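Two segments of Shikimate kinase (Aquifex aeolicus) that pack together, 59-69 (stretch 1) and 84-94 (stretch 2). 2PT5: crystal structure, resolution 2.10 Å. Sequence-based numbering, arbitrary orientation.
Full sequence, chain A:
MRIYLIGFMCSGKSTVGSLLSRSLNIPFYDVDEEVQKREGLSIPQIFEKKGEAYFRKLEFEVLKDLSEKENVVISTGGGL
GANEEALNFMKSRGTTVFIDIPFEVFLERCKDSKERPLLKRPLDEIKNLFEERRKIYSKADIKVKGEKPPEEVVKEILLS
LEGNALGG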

# COMPACT_ATOMS: atom_id res chain seq x y z
N GLU A 59 3.87 -11.96 -2.83
CA GLU A 59 3.98 -10.61 -2.31
C GLU A 59 4.15 -10.61 -0.79
O GLU A 59 4.81 -9.73 -0.23
CB GLU A 59 2.77 -9.76 -2.74
CG GLU A 59 1.44 -10.14 -2.13
CD GLU A 59 0.28 -9.34 -2.70
OE1 GLU A 59 -0.86 -9.51 -2.21
OE2 GLU A 59 0.50 -8.55 -3.65
N PHE A 60 3.58 -11.61 -0.12
CA PHE A 60 3.75 -11.66 1.32
C PHE A 60 5.20 -12.06 1.62
O PHE A 60 5.82 -11.52 2.54
CB PHE A 60 2.78 -12.66 1.95
CG PHE A 60 2.65 -12.51 3.44
CD1 PHE A 60 3.30 -11.48 4.12
CD2 PHE A 60 1.88 -13.41 4.18
CE1 PHE A 60 3.19 -11.34 5.49
CE2 PHE A 60 1.77 -13.28 5.56
CZ PHE A 60 2.42 -12.24 6.22
N GLU A 61 5.73 -12.98 0.83
CA GLU A 61 7.11 -13.42 0.99
C GLU A 61 8.03 -12.22 0.79
O GLU A 61 8.96 -11.98 1.57
CB GLU A 61 7.48 -14.49 -0.04
CG GLU A 61 8.98 -14.75 -0.13
CD GLU A 61 9.38 -15.63 -1.32
OE1 GLU A 61 10.60 -15.78 -1.56
OE2 GLU A 61 8.48 -16.17 -2.00
N VAL A 62 7.76 -11.46 -0.27
CA VAL A 62 8.55 -10.29 -0.59
C VAL A 62 8.48 -9.27 0.54
O VAL A 62 9.47 -8.60 0.85
CB VAL A 62 8.07 -9.64 -1.91
CG1 VAL A 62 8.84 -8.37 -2.17
CG2 VAL A 62 8.26 -10.62 -3.06
N LEU A 63 7.30 -9.16 1.15
CA LEU A 63 7.11 -8.22 2.24
C LEU A 63 8.04 -8.58 3.38
O LEU A 63 8.75 -7.71 3.91
CB LEU A 63 5.67 -8.25 2.74
CG LEU A 63 5.38 -7.39 3.97
CD1 LEU A 63 5.63 -5.92 3.64
CD2 LEU A 63 3.92 -7.61 4.42
N LYS A 64 8.04 -9.85 3.77
CA LYS A 64 8.89 -10.32 4.85
C LYS A 64 10.37 -10.09 4.55
O LYS A 64 11.10 -9.57 5.39
CB LYS A 64 8.65 -11.80 5.14
CG LYS A 64 7.24 -12.15 5.60
CD LYS A 64 7.28 -13.37 6.51
CE LYS A 64 5.99 -14.17 6.47
NZ LYS A 64 5.80 -14.81 5.14
N ASP A 65 10.81 -10.48 3.36
CA ASP A 65 12.21 -10.30 2.97
C ASP A 65 12.64 -8.82 3.07
O ASP A 65 13.72 -8.50 3.58
CB ASP A 65 12.43 -10.81 1.54
CG ASP A 65 12.28 -12.32 1.43
OD1 ASP A 65 12.51 -12.86 0.33
OD2 ASP A 65 11.93 -12.97 2.44
N LEU A 66 11.79 -7.93 2.58
CA LEU A 66 12.05 -6.49 2.63
C LEU A 66 12.12 -6.02 4.09
O LEU A 66 12.87 -5.10 4.43
CB LEU A 66 10.94 -5.73 1.89
CG LEU A 66 11.07 -5.41 0.39
CD1 LEU A 66 11.64 -6.57 -0.39
CD2 LEU A 66 9.69 -5.02 -0.14
N SER A 67 11.32 -6.66 4.95
CA SER A 67 11.25 -6.32 6.36
C SER A 67 12.45 -6.78 7.18
O SER A 67 12.48 -6.60 8.40
CB SER A 67 9.98 -6.90 6.98
OG SER A 67 8.83 -6.35 6.35
N GLU A 68 13.44 -7.39 6.53
CA GLU A 68 14.63 -7.81 7.25
C GLU A 68 15.41 -6.53 7.55
O GLU A 68 16.12 -6.44 8.56
CB GLU A 68 15.47 -8.78 6.41
CG GLU A 68 14.90 -10.19 6.39
CD GLU A 68 14.82 -10.81 7.78
OE1 GLU A 68 15.88 -11.17 8.33
OE2 GLU A 68 13.70 -10.94 8.33
N LYS A 69 15.26 -5.54 6.67
CA LYS A 69 15.92 -4.25 6.85
C LYS A 69 15.28 -3.59 8.06
O LYS A 69 14.06 -3.65 8.23
CB LYS A 69 15.70 -3.36 5.62
CG LYS A 69 16.12 -3.98 4.29
CD LYS A 69 15.61 -3.15 3.12
CE LYS A 69 15.73 -3.90 1.80
NZ LYS A 69 17.15 -4.09 1.39
N GLU A 84 -5.13 -9.09 6.53
CA GLU A 84 -4.92 -8.98 7.96
C GLU A 84 -3.71 -9.72 8.51
O GLU A 84 -3.05 -9.24 9.43
CB GLU A 84 -6.19 -9.40 8.70
CG GLU A 84 -7.31 -8.37 8.56
CD GLU A 84 -8.47 -8.62 9.48
OE1 GLU A 84 -9.41 -9.34 9.08
OE2 GLU A 84 -8.44 -8.10 10.62
N GLU A 85 -3.38 -10.87 7.94
CA GLU A 85 -2.21 -11.58 8.41
C GLU A 85 -0.99 -10.69 8.13
O GLU A 85 -0.20 -10.38 9.03
CB GLU A 85 -2.05 -12.91 7.68
CG GLU A 85 -1.09 -13.88 8.37
CD GLU A 85 -1.08 -15.25 7.71
OE1 GLU A 85 -0.34 -15.44 6.72
OE2 GLU A 85 -1.83 -16.13 8.18
N ALA A 86 -0.86 -10.27 6.87
CA ALA A 86 0.25 -9.42 6.47
C ALA A 86 0.23 -8.12 7.27
O ALA A 86 1.29 -7.58 7.60
CB ALA A 86 0.15 -9.11 4.98
N LEU A 87 -0.96 -7.63 7.60
CA LEU A 87 -1.06 -6.40 8.36
C LEU A 87 -0.56 -6.61 9.79
O LEU A 87 0.14 -5.76 10.34
CB LEU A 87 -2.51 -5.89 8.36
CG LEU A 87 -2.81 -4.50 8.96
CD1 LEU A 87 -1.91 -3.43 8.34
CD2 LEU A 87 -4.27 -4.17 8.72
N ASN A 88 -0.91 -7.74 10.39
CA ASN A 88 -0.46 -8.03 11.75
C ASN A 88 1.04 -8.25 11.75
O ASN A 88 1.72 -7.89 12.71
CB ASN A 88 -1.19 -9.24 12.32
CG ASN A 88 -2.57 -8.90 12.81
OD1 ASN A 88 -2.75 -7.95 13.58
ND2 ASN A 88 -3.57 -9.66 12.37
N PHE A 89 1.57 -8.83 10.68
CA PHE A 89 3.01 -9.03 10.57
C PHE A 89 3.65 -7.63 10.57
O PHE A 89 4.60 -7.37 11.29
CB PHE A 89 3.36 -9.75 9.27
CG PHE A 89 4.84 -9.81 8.99
CD1 PHE A 89 5.60 -10.88 9.46
CD2 PHE A 89 5.47 -8.81 8.26
CE1 PHE A 89 6.98 -10.94 9.21
CE2 PHE A 89 6.84 -8.86 8.01
CZ PHE A 89 7.60 -9.92 8.49
N MSE A 90 3.10 -6.73 9.75
CA MSE A 90 3.64 -5.38 9.66
C MSE A 90 3.73 -4.65 11.00
O MSE A 90 4.73 -4.01 11.29
CB MSE A 90 2.82 -4.55 8.67
CG MSE A 90 3.11 -4.87 7.20
SE MSE A 90 1.98 -3.86 6.02
CE MSE A 90 1.03 -5.31 5.14
N LYS A 91 2.68 -4.76 11.80
CA LYS A 91 2.65 -4.12 13.11
C LYS A 91 3.72 -4.67 14.05
O LYS A 91 4.20 -3.95 14.93
CB LYS A 91 1.26 -4.28 13.74
CG LYS A 91 0.15 -3.61 12.96
CD LYS A 91 -1.17 -3.65 13.71
CE LYS A 91 -2.23 -2.83 12.99
NZ LYS A 91 -3.48 -2.75 13.79
N SER A 92 4.09 -5.93 13.87
CA SER A 92 5.11 -6.53 14.72
C SER A 92 6.52 -6.13 14.30
O SER A 92 7.50 -6.51 14.94
CB SER A 92 5.00 -8.06 14.71
OG SER A 92 5.33 -8.59 13.43
N ARG A 93 6.62 -5.37 13.21
CA ARG A 93 7.91 -4.93 12.71
C ARG A 93 8.03 -3.41 12.74
O ARG A 93 9.14 -2.87 12.86
CB ARG A 93 8.12 -5.46 11.28
CG ARG A 93 8.16 -6.98 11.19
CD ARG A 93 9.32 -7.53 12.01
NE ARG A 93 9.07 -8.89 12.50
CZ ARG A 93 9.55 -9.99 11.93
NH1 ARG A 93 9.26 -11.17 12.46
NH2 ARG A 93 10.31 -9.92 10.85
N GLY A 94 6.91 -2.70 12.64
CA GLY A 94 6.96 -1.26 12.66
C GLY A 94 5.63 -0.53 12.71
O GLY A 94 4.64 -1.02 13.25

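Parallel helices are often joined by side chains that fill the space between them, and this pair from shikimate kinase is an example. Helix 59-66 and helix 84-91 point the same way, their axes only 2° from parallel and 11.1 Å apart at closest approach. Each is held by its own backbone hydrogen bonds, and none crosses between the stretches. In the register, Phe 60 lies beside Ala 86, with their CA atoms 6.6 Å apart; near the other end, Ser 67 CA and Arg 93 CA are separated by 7.3 Å.

Two phenylalanines bridge the gap. The CA-to-CB bond of Phe 60 points sideways, but its t rotamer brings the ring to the second helix, where it lies against Ala 86: Phe 60 CZ is 3.6 Å from Ala 86 CA, and Ala 86 CB sits over the ring face in a CH-pi contact, 4.0 Å from the centroid. At the ring edge, Glu 85 OE1 approaches Phe 60 CE2 to 3.2 Å, setting a carboxylate oxygen against the electropositive rim of the aromatic ring.

The CA-to-CB bond of Phe 89 points toward the first helix. The edge of Phe 60 is turned toward the face of Phe 89 in an offset edge-to-face pair, with planes at 87° and centroids 5.9 Å apart. Lys 64 contributes its aliphatic portion, CG lying over a face of the Phe 89 ring, while Ser 67 OG lies at the edge, 3.6 Å from Phe 89 CE2. Ser 67 OG also donates a hydrogen bond to Leu 63 O at 2.8 Å. Leu 63 adds apolar packing, its CD2 reaching selenomethionine Met 90 CE at 3.8 Å and Ala 86 CB at 4.1 Å. Toward the C-terminal ends of the stretches, Glu 68 OE2 and Arg 93 NH2 stand 4.3 Å apart, oppositely charged but too distant for a salt bridge.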